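PDB 4Y9V: particle-associated lyase from Acinetobacter bacteriophage AP22, which binds the capsular polysaccharide of Acinetobacter baumannii and, as the trimeric tailspike lyase of the phage with a pectin-lyase-like beta-helix, probably cleaves it. Local coordinates for residues D42-L47 and K76-S81; S128-N133 and G189-N194; F138-A143 and S181-K186; D464-R469 and K498-P503; D492-T497 and R520-Q525. All coordinates share one frame; numbering follows the deposited sequence. Where two conformers were deposited one is given.

Contact 1: residues D42-L47 and K76-S81; sequences DLTAHL and KLHVKS. With EDO (1,2-ethanediol), chain G.
The carbonyl of A45 is gripped twice by H78. The backbone N of H78 reaches A45 O at 2.9 Å on a nearly straight line, and its ring ND1 adds a longer, bent bond of 3.3 Å; the two donors arrive from opposite faces of the carbonyl plane, while A45 O lies close to the plane of the imidazole. H78 CG stands anti to the carbonyl carbon, beside the backbone N (chi1 -66°); T44 crosses the side chain at about a right angle, its CG2 3.5 Å from ND1. In return, L47 N donates to H78 O at 2.9 Å, completing the parallel pairing of H46 with H78. A45 N is satisfied by water, which also donates to K76 O. H46 ND1 is hydrogen-bonded, 2.7 Å, to O1 of a 1,2-ethanediol, probably from the crystallisation liquor, at the ring edge. On the other face L77 CD1 packs against L47 N. Strand 77-79 lies between 45-46 and 96-100 in a parallel sheet, and V65 and V69 of helix 63-71 touch L47 and L77.

Contact 2: residues S128-N133 and G189-N194; sequences SDIVKN and GRAYDN. With EDO (1,2-ethanediol), chain D.
Two loops of the tailspike Ig-like domain meet at K132 and D193, one following strand 113-125 and the other following strand 184-187. Two backbone donors on successive residues bind the first loop to the second. K132 N points almost straight at the side-chain oxygen of N194, 2.9 Å from OD1 with 177° at the hydrogen, though it stands above the plane of that amide. N194 has CG beside its own backbone N (chi1 -62°), which carries the amide back toward K132. Next along the chain, N133 N donates to A191 O at 2.7 Å. Beside these bonds, I130 CG2 presses on A191 CB at 3.3 Å, tighter than ordinary van der Waals contact, and I130 O receives a CA-H...O contact from N194. The extended aliphatic chain of K132 runs past Y192 O, with CE 3.6 Å from that oxygen. Its NZ donates to O2 of a 1,2-ethanediol at 3.0 Å and to two waters, one of which donates on to D193 OD1. N133 OD1 is held by R342, and Y192 packs on Y368 of a second subunit. The charges of K132 and D193 are thus joined through water, their NZ and OD1 atoms 5.4 Å apart, so their attraction is probably softened by solvent, whereas direct bonds to uncharged amide groups fix the loops.

Contact 3: residues F138-A143 and S181-K186; sequences FDVADA and SGNTVK
The hydroxyl of T184 donates to D139 OD1 at 2.7 Å, meeting the carboxylate from above its plane. These two residues form a non-hydrogen-bonded antiparallel pair, and the adjoining pair, F138 with V185, is closed by both backbone bonds, the shorter being V185 N to F138 O at 2.8 Å. On the face of F138 and V185 the side chains run side by side, and V185 CB sits over the phenyl ring toward its rim, 4.3 Å from the centroid. Beyond the strand, N183 grips the departing loop at two points: its O accepts from V140 N at 2.9 Å, while its side-chain OD1 accepts from A143 N at 3.1 Å. A water joins N183 ND2 to A141 O. The type II' turn from S181 to T184, with G182 at positive phi, brings N183 into place. Strand 184-187 lies between 137-139 and 172-181, antiparallel to each, with V177 of the latter against V185 and I130 against F138.

Contact 4: residues D464-R469 and K498-P503; sequences DFDALR and KDTANP
K498 NZ is shared by D464 and D466. It donates to D464 O at 2.8 Å, in the plane of that carbonyl, and forms a salt bridge with D466 OD1 at 3.0 Å, which it meets from above the carboxylate plane. K498 CG passes 3.3 Å from F465 O; beyond it the chain bends at chi2 (-69°), and the last bend, chi4 (53°), sets NZ between its two acceptors. A second anchor is T500, whose OG1 donates to D466 O at 2.7 Å on a lone pair of the carbonyl; a water bridges this hydroxyl to D466 OD1. At the far end, L468 CD2 packs on P503 CB at 3.8 Å, and a further water accepts from both L468 N and N502 N. Behind this first shell, the type I turn from K498 to A501 presents K498 and T500 on the same partner, while D464 OD1 is tied to G428 N and the backbone of D466 to V429. N496 of strand 486-496 lies against L468, A501 and P503. The ammonium probably offsets the charge of D466 while also bonding a backbone carbonyl, and the nearby D464 carboxylate, 4.5 Å from OD2 to NZ, would probably add to the negative field that favours a charged lysine.

Contact 5: residues D492-T497 and R520-Q525; sequences DDVVNT and RQMLQQ
Side-chain packing against backbone dominates this buried contact, in which M522 of strand 518-531 packs across D492 to V494 of strand 486-496, where the pectin-lyase-like part of the chain meets the C-terminal part. CG is anti to the backbone N of M522 (chi1 -172°) and passes 3.4 Å from D492 O. The sulfur continues to the next residues, with SD 3.3 Å from V494 O and 3.6 Å from V494 N. The N-H of V494 points straight at it, at 173°, in a weak N-H...S hydrogen bond. Beyond the sulfur the chain bends (chi3 68°) and sets the methyl CE against V494 CG2 at 3.9 Å. Water supplies the remaining links: one molecule donates to D492 O and accepts from L523 N, and water also spans D492 OD2 and R520 NH1, whose own separation is 5.2 Å. D492 OD1 is bound by T458, and R520 NH2 by I625 O as well as by V494 O of a second subunit. Strand 461-463 borders V494 through V461, strand 613-623 runs antiparallel to 518-531, and R520 of the third subunit packs on M522.

The five contacts are spread along an elongated trimer subunit. Contact 1 is at the N-terminal end, its centre about 67 Å from that of contact 5 and on the opposite side of the chain's centre. Contacts 2 and 3 belong to one Ig-like domain, with centres about 15 Å apart; contact 3 is nested within the loop closed by contact 2, and S128 OG lies 2.8 Å from D139 N, probably hydrogen-bonded. Contacts 4 and 5 interlock, their segments alternating in sequence and D464 CA touching T497 OG1 at 3.3 Å. The pocket that holds the bound glycan includes R166, Y168 and Y169, in the sequence between the segments of contacts 2 and 3, but none of the residues in the five contacts.

Contact 1: residues D42-L47 and K76-S81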
# COMPACT_ATOMS: atom_id res chain seq x y z
N ASP A 42 -27.11 -27.79 -32.02
CA ASP A 42 -26.93 -28.44 -30.72
C ASP A 42 -25.65 -27.99 -30.01
O ASP A 42 -25.54 -28.20 -28.81
CB ASP A 42 -26.89 -29.96 -30.90
CG ASP A 42 -28.18 -30.65 -31.27
OD1 ASP A 42 -29.26 -30.04 -31.13
OD2 ASP A 42 -28.08 -31.81 -31.75
N LEU A 43 -24.70 -27.41 -30.74
CA LEU A 43 -23.46 -26.93 -30.13
C LEU A 43 -23.68 -25.73 -29.23
O LEU A 43 -22.77 -25.42 -28.44
CB LEU A 43 -22.42 -26.63 -31.21
CG LEU A 43 -21.94 -27.88 -31.97
CD1 LEU A 43 -21.23 -27.46 -33.23
CD2 LEU A 43 -21.10 -28.76 -31.10
N THR A 44 -24.81 -25.05 -29.32
CA THR A 44 -25.10 -23.89 -28.51
C THR A 44 -26.48 -24.07 -27.85
O THR A 44 -27.45 -24.27 -28.57
CB THR A 44 -25.13 -22.62 -29.33
OG1 THR A 44 -23.92 -22.58 -30.12
CG2 THR A 44 -25.23 -21.37 -28.50
N ALA A 45 -26.54 -23.92 -26.54
CA ALA A 45 -27.80 -24.02 -25.82
C ALA A 45 -28.36 -22.61 -25.54
O ALA A 45 -27.65 -21.74 -25.06
CB ALA A 45 -27.65 -24.75 -24.52
N HIS A 46 -29.62 -22.44 -25.85
CA HIS A 46 -30.37 -21.22 -25.62
C HIS A 46 -31.60 -21.49 -24.80
O HIS A 46 -32.32 -22.44 -25.04
CB HIS A 46 -30.83 -20.63 -26.96
CG HIS A 46 -29.74 -20.14 -27.86
ND1 HIS A 46 -29.20 -18.89 -27.66
CD2 HIS A 46 -29.09 -20.69 -28.90
CE1 HIS A 46 -28.24 -18.71 -28.58
NE2 HIS A 46 -28.17 -19.79 -29.36
N LEU A 47 -31.92 -20.57 -23.88
CA LEU A 47 -33.13 -20.73 -23.08
C LEU A 47 -34.37 -20.81 -23.97
O LEU A 47 -35.29 -21.56 -23.69
CB LEU A 47 -33.24 -19.60 -22.05
CG LEU A 47 -34.42 -19.70 -21.11
CD1 LEU A 47 -34.29 -20.92 -20.20
CD2 LEU A 47 -34.56 -18.45 -20.30
N LYS A 76 -23.45 -24.79 -20.75
CA LYS A 76 -23.34 -23.36 -21.05
C LYS A 76 -24.68 -22.97 -21.64
O LYS A 76 -25.08 -23.49 -22.70
CB LYS A 76 -22.17 -23.15 -21.99
CG LYS A 76 -21.87 -21.69 -22.28
CD LYS A 76 -20.62 -21.58 -23.13
CE LYS A 76 -20.27 -20.19 -23.50
NZ LYS A 76 -18.90 -20.06 -24.13
N LEU A 77 -25.36 -22.03 -20.98
CA LEU A 77 -26.68 -21.61 -21.40
C LEU A 77 -26.68 -20.13 -21.77
O LEU A 77 -26.32 -19.28 -20.93
CB LEU A 77 -27.70 -21.83 -20.29
CG LEU A 77 -29.15 -21.43 -20.62
CD1 LEU A 77 -29.74 -22.35 -21.67
CD2 LEU A 77 -29.99 -21.37 -19.36
N HIS A 78 -27.12 -19.82 -22.98
CA HIS A 78 -27.31 -18.45 -23.44
C HIS A 78 -28.74 -18.03 -23.16
O HIS A 78 -29.68 -18.80 -23.42
CB HIS A 78 -27.01 -18.35 -24.94
CG HIS A 78 -25.59 -18.61 -25.26
ND1 HIS A 78 -25.02 -19.83 -25.35
CD2 HIS A 78 -24.62 -17.67 -25.49
CE1 HIS A 78 -23.67 -19.61 -25.63
NE2 HIS A 78 -23.46 -18.32 -25.73
N VAL A 79 -28.92 -16.82 -22.64
CA VAL A 79 -30.24 -16.30 -22.25
C VAL A 79 -30.49 -14.95 -22.91
O VAL A 79 -29.69 -14.01 -22.75
CB VAL A 79 -30.38 -16.21 -20.73
CG1 VAL A 79 -31.75 -15.69 -20.34
CG2 VAL A 79 -30.10 -17.56 -20.08
N LYS A 80 -31.61 -14.85 -23.61
CA LYS A 80 -32.08 -13.62 -24.22
C LYS A 80 -32.58 -12.67 -23.18
O LYS A 80 -33.23 -13.03 -22.18
CB LYS A 80 -33.21 -13.98 -25.19
CG LYS A 80 -33.85 -12.82 -25.93
CD LYS A 80 -34.87 -13.24 -26.99
CE LYS A 80 -35.61 -12.10 -27.60
NZ LYS A 80 -34.72 -11.26 -28.47
N SER A 81 -32.35 -11.38 -23.42
CA SER A 81 -32.72 -10.31 -22.50
C SER A 81 -34.25 -10.18 -22.37
O SER A 81 -34.94 -9.69 -23.27
CB SER A 81 -32.17 -9.00 -23.04
OG SER A 81 -32.45 -7.93 -22.18
C1 EDO G . -30.16 -15.81 -26.86
O1 EDO G . -30.40 -16.97 -26.16
C2 EDO G . -29.04 -14.93 -26.26
O2 EDO G . -27.77 -15.50 -26.42
O HOH W 1 -24.27 -22.79 -25.18
O HOH W 2 -23.95 -23.54 -25.25

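Contact 2: residues S128-N133 and G189-N194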
# COMPACT_ATOMS: atom_id res chain seq x y z
N SER A 128 -2.20 -36.14 14.45
CA SER A 128 -1.03 -35.55 15.09
C SER A 128 -1.38 -34.12 15.46
O SER A 128 -2.30 -33.51 14.89
CB SER A 128 0.18 -35.52 14.19
OG SER A 128 -0.05 -34.82 12.98
N ASP A 129 -0.61 -33.53 16.35
CA ASP A 129 -0.86 -32.17 16.78
C ASP A 129 -0.29 -31.19 15.72
O ASP A 129 0.81 -31.38 15.20
CB ASP A 129 -0.24 -31.93 18.13
CG ASP A 129 -0.86 -32.74 19.27
OD1 ASP A 129 -1.99 -33.19 19.16
OD2 ASP A 129 -0.17 -32.87 20.30
N ILE A 130 -1.05 -30.16 15.45
CA ILE A 130 -0.68 -29.07 14.54
C ILE A 130 -0.33 -27.83 15.37
O ILE A 130 -1.10 -27.45 16.26
CB ILE A 130 -1.83 -28.80 13.57
CG1 ILE A 130 -2.05 -29.99 12.62
CG2 ILE A 130 -1.57 -27.51 12.78
CD1 ILE A 130 -3.28 -29.88 11.78
N VAL A 131 0.80 -27.23 15.04
CA VAL A 131 1.33 -26.06 15.74
C VAL A 131 1.18 -24.82 14.87
O VAL A 131 1.70 -24.74 13.74
CB VAL A 131 2.80 -26.28 16.10
CG1 VAL A 131 3.36 -25.04 16.82
CG2 VAL A 131 2.95 -27.53 16.97
N LYS A 132 0.48 -23.81 15.41
CA LYS A 132 0.22 -22.54 14.75
C LYS A 132 1.53 -21.93 14.25
O LYS A 132 2.52 -21.81 14.97
CB LYS A 132 -0.51 -21.58 15.71
CG LYS A 132 -0.75 -20.17 15.18
CD LYS A 132 -1.52 -19.21 16.08
CE LYS A 132 -1.78 -17.87 15.39
NZ LYS A 132 -2.87 -17.05 15.97
N ASN A 133 1.50 -21.52 12.98
CA ASN A 133 2.56 -20.83 12.28
C ASN A 133 3.80 -21.68 12.03
O ASN A 133 4.77 -21.14 11.55
CB ASN A 133 2.93 -19.49 12.97
CG ASN A 133 1.78 -18.51 12.89
OD1 ASN A 133 1.08 -18.42 11.90
ND2 ASN A 133 1.63 -17.76 13.99
N GLY A 189 1.90 -24.23 2.60
CA GLY A 189 1.77 -23.16 3.59
C GLY A 189 2.00 -23.66 4.99
O GLY A 189 2.60 -24.70 5.22
N ARG A 190 1.54 -22.84 5.96
CA ARG A 190 1.78 -23.13 7.35
C ARG A 190 0.45 -23.01 8.09
O ARG A 190 -0.44 -22.21 7.73
CB ARG A 190 2.84 -22.18 7.99
CG ARG A 190 4.17 -22.21 7.27
CD ARG A 190 4.89 -23.57 7.43
NE ARG A 190 6.19 -23.58 6.74
CZ ARG A 190 6.37 -23.87 5.44
NH1 ARG A 190 5.35 -24.21 4.68
NH2 ARG A 190 7.58 -23.80 4.93
N ALA A 191 0.28 -23.81 9.13
CA ALA A 191 -0.98 -23.81 9.87
C ALA A 191 -1.26 -22.43 10.46
O ALA A 191 -0.38 -21.78 11.02
CB ALA A 191 -0.86 -24.81 11.02
N TYR A 192 -2.53 -22.04 10.40
CA TYR A 192 -2.97 -20.79 10.97
C TYR A 192 -3.42 -20.91 12.41
O TYR A 192 -3.68 -19.88 13.07
CB TYR A 192 -4.10 -20.14 10.12
CG TYR A 192 -3.55 -19.59 8.85
CD1 TYR A 192 -3.04 -18.31 8.79
CD2 TYR A 192 -3.47 -20.33 7.69
CE1 TYR A 192 -2.48 -17.76 7.67
CE2 TYR A 192 -2.88 -19.81 6.54
CZ TYR A 192 -2.40 -18.53 6.54
OH TYR A 192 -1.80 -18.04 5.37
N ASP A 193 -3.51 -22.10 12.96
CA ASP A 193 -3.97 -22.31 14.33
C ASP A 193 -3.36 -23.61 14.85
O ASP A 193 -2.75 -24.37 14.12
CB ASP A 193 -5.51 -22.29 14.39
CG ASP A 193 -6.15 -21.88 15.70
OD1 ASP A 193 -5.41 -21.74 16.71
OD2 ASP A 193 -7.40 -21.72 15.70
N ASN A 194 -3.55 -23.79 16.17
CA ASN A 194 -3.22 -25.03 16.84
C ASN A 194 -4.42 -25.98 16.79
O ASN A 194 -5.56 -25.54 17.02
CB ASN A 194 -2.93 -24.76 18.32
CG ASN A 194 -1.75 -23.84 18.48
OD1 ASN A 194 -0.64 -24.16 18.05
ND2 ASN A 194 -1.96 -22.68 19.08
C1 EDO D . -6.72 -13.45 15.79
O1 EDO D . -6.84 -13.72 17.12
C2 EDO D . -5.33 -13.59 15.26
O2 EDO D . -4.96 -14.96 15.22
O HOH W 3 -5.50 -18.32 14.78
O HOH W 4 -4.58 -19.24 17.04
O HOH W 5 0.00 -19.61 9.37

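Contact 3: residues F138-A143 and S181-K186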
# COMPACT_ATOMS: atom_id res chain seq x y z
N PHE A 138 0.47 -32.94 8.71
CA PHE A 138 -0.25 -33.55 9.82
C PHE A 138 -0.52 -35.00 9.41
O PHE A 138 -0.68 -35.33 8.23
CB PHE A 138 -1.54 -32.82 10.17
CG PHE A 138 -2.52 -32.64 9.04
CD1 PHE A 138 -2.46 -31.52 8.23
CD2 PHE A 138 -3.54 -33.56 8.79
CE1 PHE A 138 -3.35 -31.30 7.23
CE2 PHE A 138 -4.43 -33.35 7.75
CZ PHE A 138 -4.35 -32.23 6.94
N ASP A 139 -0.65 -35.85 10.43
CA ASP A 139 -1.07 -37.21 10.21
C ASP A 139 -2.60 -37.27 10.34
O ASP A 139 -3.21 -36.50 11.07
CB ASP A 139 -0.45 -38.14 11.26
CG ASP A 139 1.03 -38.25 11.15
OD1 ASP A 139 1.63 -37.88 10.09
OD2 ASP A 139 1.66 -38.66 12.17
N VAL A 140 -3.17 -38.24 9.64
CA VAL A 140 -4.60 -38.53 9.70
C VAL A 140 -4.79 -39.99 10.09
O VAL A 140 -3.90 -40.82 9.96
CB VAL A 140 -5.32 -38.22 8.37
CG1 VAL A 140 -5.27 -36.71 8.09
CG2 VAL A 140 -4.73 -39.02 7.23
N ALA A 141 -6.02 -40.31 10.49
CA ALA A 141 -6.37 -41.70 10.77
C ALA A 141 -6.47 -42.52 9.46
O ALA A 141 -6.26 -43.74 9.53
CB ALA A 141 -7.63 -41.77 11.57
N ASP A 142 -6.81 -41.91 8.34
CA ASP A 142 -7.02 -42.62 7.08
C ASP A 142 -6.75 -41.63 5.94
O ASP A 142 -7.49 -40.70 5.78
CB ASP A 142 -8.43 -43.16 6.98
CG ASP A 142 -8.74 -43.86 5.67
OD1 ASP A 142 -7.79 -44.18 4.91
OD2 ASP A 142 -9.96 -44.12 5.44
N ALA A 143 -5.69 -41.89 5.17
CA ALA A 143 -5.36 -41.05 4.03
C ALA A 143 -5.72 -41.72 2.71
O ALA A 143 -5.35 -41.21 1.65
CB ALA A 143 -3.87 -40.73 4.03
N SER A 181 2.19 -39.47 2.23
CA SER A 181 3.13 -40.57 2.47
C SER A 181 2.55 -41.36 3.65
O SER A 181 2.54 -40.88 4.77
CB SER A 181 4.51 -40.04 2.82
OG SER A 181 5.42 -41.11 3.02
N GLY A 182 2.02 -42.55 3.35
CA GLY A 182 1.31 -43.29 4.36
C GLY A 182 0.14 -42.46 4.87
O GLY A 182 -0.66 -41.98 4.06
N ASN A 183 0.05 -42.23 6.15
CA ASN A 183 -0.99 -41.40 6.74
C ASN A 183 -0.51 -39.98 7.03
O ASN A 183 -1.22 -39.24 7.72
CB ASN A 183 -1.55 -42.04 8.02
CG ASN A 183 -2.59 -43.16 7.66
OD1 ASN A 183 -3.30 -43.17 6.59
ND2 ASN A 183 -2.82 -44.04 8.56
N THR A 184 0.60 -39.56 6.46
CA THR A 184 1.12 -38.21 6.64
C THR A 184 0.76 -37.34 5.43
O THR A 184 1.13 -37.65 4.29
CB THR A 184 2.63 -38.23 6.84
OG1 THR A 184 2.93 -38.99 8.03
CG2 THR A 184 3.17 -36.81 7.04
N VAL A 185 0.05 -36.26 5.70
CA VAL A 185 -0.39 -35.30 4.70
C VAL A 185 0.47 -34.05 4.82
O VAL A 185 0.43 -33.37 5.86
CB VAL A 185 -1.86 -34.95 4.93
CG1 VAL A 185 -2.34 -33.93 3.90
CG2 VAL A 185 -2.72 -36.22 4.88
N LYS A 186 1.28 -33.76 3.80
CA LYS A 186 2.00 -32.48 3.75
C LYS A 186 1.13 -31.52 2.98
O LYS A 186 0.58 -31.91 1.91
CB LYS A 186 3.36 -32.68 3.09
CG LYS A 186 4.26 -31.46 3.18
CD LYS A 186 5.67 -31.71 2.68
CE LYS A 186 6.60 -30.54 2.94
NZ LYS A 186 7.97 -30.77 2.45
O HOH W 6 -5.02 -45.88 8.02
O HOH W 7 -4.87 -44.92 4.93

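Contact 4: residues D464-R469 and K498-P503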
# COMPACT_ATOMS: atom_id res chain seq x y z
N ASP A 464 -6.19 17.51 14.80
CA ASP A 464 -6.53 18.95 14.83
C ASP A 464 -7.62 19.28 15.85
O ASP A 464 -8.21 20.35 15.78
CB ASP A 464 -6.85 19.54 13.48
CG ASP A 464 -8.19 19.13 12.95
OD1 ASP A 464 -8.73 18.14 13.45
OD2 ASP A 464 -8.69 19.87 12.07
N PHE A 465 -7.82 18.41 16.83
CA PHE A 465 -8.82 18.69 17.86
C PHE A 465 -8.46 19.94 18.64
O PHE A 465 -7.30 20.19 18.98
CB PHE A 465 -8.91 17.54 18.84
CG PHE A 465 -9.46 16.21 18.32
CD1 PHE A 465 -9.89 16.04 17.01
CD2 PHE A 465 -9.55 15.16 19.19
CE1 PHE A 465 -10.39 14.81 16.61
CE2 PHE A 465 -10.06 13.93 18.80
CZ PHE A 465 -10.48 13.76 17.49
N ASP A 466 -9.49 20.69 19.02
CA ASP A 466 -9.27 21.83 19.94
C ASP A 466 -8.97 21.37 21.35
O ASP A 466 -8.32 22.10 22.12
CB ASP A 466 -10.48 22.76 19.85
CG ASP A 466 -10.66 23.23 18.44
OD1 ASP A 466 -9.72 23.85 17.88
OD2 ASP A 466 -11.70 22.91 17.81
N ALA A 467 -9.47 20.20 21.74
CA ALA A 467 -9.23 19.62 23.05
C ALA A 467 -9.12 18.11 22.90
O ALA A 467 -9.80 17.53 22.04
CB ALA A 467 -10.34 19.99 24.02
N LEU A 468 -8.28 17.51 23.71
CA LEU A 468 -8.09 16.05 23.73
C LEU A 468 -7.66 15.68 25.11
O LEU A 468 -6.72 16.25 25.65
CB LEU A 468 -7.01 15.67 22.69
CG LEU A 468 -6.67 14.17 22.64
CD1 LEU A 468 -7.83 13.33 22.17
CD2 LEU A 468 -5.45 13.94 21.74
N ARG A 469 -8.32 14.67 25.72
CA ARG A 469 -7.92 14.22 27.03
C ARG A 469 -6.72 13.28 26.98
O ARG A 469 -5.79 13.43 27.79
CB ARG A 469 -9.07 13.54 27.79
CG ARG A 469 -8.76 13.22 29.21
CD ARG A 469 -9.84 12.36 29.94
NE ARG A 469 -9.61 10.86 29.70
CZ ARG A 469 -10.13 10.02 30.57
NH1 ARG A 469 -10.93 10.02 31.71
NH2 ARG A 469 -9.79 8.74 30.22
N LYS A 498 -3.31 22.05 17.35
CA LYS A 498 -3.93 23.20 18.00
C LYS A 498 -3.23 23.53 19.30
O LYS A 498 -2.93 22.65 20.12
CB LYS A 498 -5.40 22.94 18.29
CG LYS A 498 -6.27 22.69 17.07
CD LYS A 498 -6.46 23.94 16.21
CE LYS A 498 -7.31 23.69 14.99
NZ LYS A 498 -8.62 23.08 15.20
N ASP A 499 -3.03 24.83 19.54
CA ASP A 499 -2.33 25.26 20.73
C ASP A 499 -3.16 25.15 21.99
O ASP A 499 -2.63 25.29 23.08
CB ASP A 499 -1.72 26.64 20.55
CG ASP A 499 -2.68 27.82 20.45
OD1 ASP A 499 -3.84 27.65 20.81
OD2 ASP A 499 -2.18 28.88 19.98
N THR A 500 -4.47 24.90 21.88
CA THR A 500 -5.32 24.67 23.02
C THR A 500 -5.31 23.23 23.50
O THR A 500 -5.81 22.93 24.59
CB THR A 500 -6.74 25.07 22.66
OG1 THR A 500 -7.14 24.43 21.43
CG2 THR A 500 -6.89 26.58 22.45
N ALA A 501 -4.84 22.29 22.64
CA ALA A 501 -4.88 20.88 23.04
C ALA A 501 -3.80 20.60 24.07
O ALA A 501 -2.65 21.03 23.90
CB ALA A 501 -4.70 20.03 21.79
N ASN A 502 -4.16 19.86 25.10
CA ASN A 502 -3.28 19.57 26.24
C ASN A 502 -3.49 18.14 26.73
O ASN A 502 -3.95 17.96 27.86
CB ASN A 502 -3.54 20.60 27.32
CG ASN A 502 -2.72 20.52 28.57
OD1 ASN A 502 -1.48 20.17 28.52
ND2 ASN A 502 -3.31 20.85 29.66
N PRO A 503 -3.22 17.15 25.88
CA PRO A 503 -3.59 15.78 26.23
C PRO A 503 -2.54 15.11 27.07
O PRO A 503 -1.35 15.42 27.02
CB PRO A 503 -3.61 15.11 24.86
CG PRO A 503 -2.48 15.80 24.10
CD PRO A 503 -2.59 17.26 24.58
O HOH W 8 -10.82 21.07 13.88
O HOH W 9 -4.79 19.33 18.31
O HOH W 10 -8.55 25.69 19.47
O HOH W 11 -11.90 23.21 15.19
O HOH W 12 -6.92 19.29 25.65
O HOH W 13 -5.86 15.98 29.38

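Contact 5: residues D492-T497 and R520-Q525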
# COMPACT_ATOMS: atom_id res chain seq x y z
N ASP A 492 4.98 7.95 20.86
CA ASP A 492 6.31 8.56 20.71
C ASP A 492 6.40 9.62 19.61
O ASP A 492 7.42 10.33 19.59
CB ASP A 492 7.39 7.52 20.53
CG ASP A 492 7.26 6.72 19.26
OD1 ASP A 492 6.26 6.83 18.58
OD2 ASP A 492 8.23 5.96 18.96
N ASP A 493 5.42 9.74 18.74
CA ASP A 493 5.53 10.62 17.57
C ASP A 493 4.10 10.93 17.10
O ASP A 493 3.57 10.28 16.21
CB ASP A 493 6.35 10.00 16.47
CG ASP A 493 6.58 10.90 15.28
OD1 ASP A 493 6.17 12.10 15.30
OD2 ASP A 493 7.17 10.37 14.28
N VAL A 494 3.51 11.92 17.76
CA VAL A 494 2.17 12.40 17.50
C VAL A 494 2.25 13.93 17.42
O VAL A 494 3.16 14.52 18.00
CB VAL A 494 1.16 11.97 18.59
CG1 VAL A 494 1.13 10.45 18.73
CG2 VAL A 494 1.43 12.63 19.94
N VAL A 495 1.24 14.52 16.76
CA VAL A 495 1.17 15.96 16.55
C VAL A 495 -0.23 16.45 16.91
O VAL A 495 -1.20 16.11 16.23
CB VAL A 495 1.54 16.33 15.09
CG1 VAL A 495 1.61 17.85 14.96
CG2 VAL A 495 2.83 15.65 14.62
N ASN A 496 -0.41 17.25 17.96
CA ASN A 496 -1.64 18.02 18.15
C ASN A 496 -1.40 19.39 17.52
O ASN A 496 -0.55 20.16 17.98
CB ASN A 496 -2.01 18.18 19.62
CG ASN A 496 -2.71 16.94 20.13
OD1 ASN A 496 -4.01 16.89 19.90
ND2 ASN A 496 -2.09 16.02 20.69
N THR A 497 -2.14 19.69 16.45
CA THR A 497 -1.90 20.91 15.71
C THR A 497 -2.43 22.17 16.39
O THR A 497 -2.00 23.27 16.02
CB THR A 497 -2.42 20.79 14.27
OG1 THR A 497 -3.85 20.76 14.36
CG2 THR A 497 -1.84 19.59 13.56
N ARG A 520 7.07 4.20 26.22
CA ARG A 520 7.83 5.26 25.59
C ARG A 520 6.87 6.39 25.39
O ARG A 520 5.79 6.20 24.83
CB ARG A 520 8.45 4.85 24.27
CG ARG A 520 9.48 3.78 24.30
CD ARG A 520 9.99 3.41 22.93
NE ARG A 520 10.99 2.37 23.01
CZ ARG A 520 11.57 1.76 21.97
NH1 ARG A 520 11.25 2.11 20.79
NH2 ARG A 520 12.42 0.78 22.17
N GLN A 521 7.22 7.58 25.89
CA GLN A 521 6.36 8.75 25.81
C GLN A 521 7.17 9.89 25.20
O GLN A 521 8.29 10.17 25.63
CB GLN A 521 5.79 9.11 27.19
CG GLN A 521 5.03 7.94 27.80
CD GLN A 521 4.37 8.23 29.13
OE1 GLN A 521 3.68 9.25 29.29
NE2 GLN A 521 4.53 7.32 30.07
N MET A 522 6.56 10.52 24.20
CA MET A 522 7.20 11.49 23.31
C MET A 522 8.02 12.52 24.07
O MET A 522 7.55 13.14 25.02
CB MET A 522 6.12 12.20 22.47
CG MET A 522 6.73 13.08 21.38
SD MET A 522 5.53 13.66 20.16
CE MET A 522 4.52 14.75 21.17
N LEU A 523 9.23 12.74 23.56
CA LEU A 523 10.09 13.77 24.11
C LEU A 523 9.53 15.15 23.81
O LEU A 523 8.86 15.40 22.81
CB LEU A 523 11.56 13.64 23.65
CG LEU A 523 12.51 12.60 24.35
CD1 LEU A 523 13.23 12.99 25.66
CD2 LEU A 523 11.79 11.25 24.57
N GLN A 524 9.81 16.07 24.73
CA GLN A 524 9.53 17.50 24.59
C GLN A 524 10.82 18.25 24.95
O GLN A 524 11.69 17.70 25.64
CB GLN A 524 8.36 17.95 25.44
CG GLN A 524 7.04 17.32 24.98
CD GLN A 524 5.92 17.56 25.93
OE1 GLN A 524 5.17 18.56 25.83
NE2 GLN A 524 5.75 16.65 26.88
N GLN A 525 10.95 19.49 24.52
CA GLN A 525 12.14 20.26 24.89
C GLN A 525 11.83 21.72 24.63
O GLN A 525 10.94 22.07 23.86
CB GLN A 525 13.37 19.84 24.09
CG GLN A 525 13.16 19.89 22.57
CD GLN A 525 14.46 19.60 21.88
OE1 GLN A 525 15.10 20.52 21.42
NE2 GLN A 525 14.86 18.35 21.74
O HOH W 14 9.74 10.57 21.36
O HOH W 15 10.47 4.36 19.62
O HOH W 16 10.56 5.11 19.74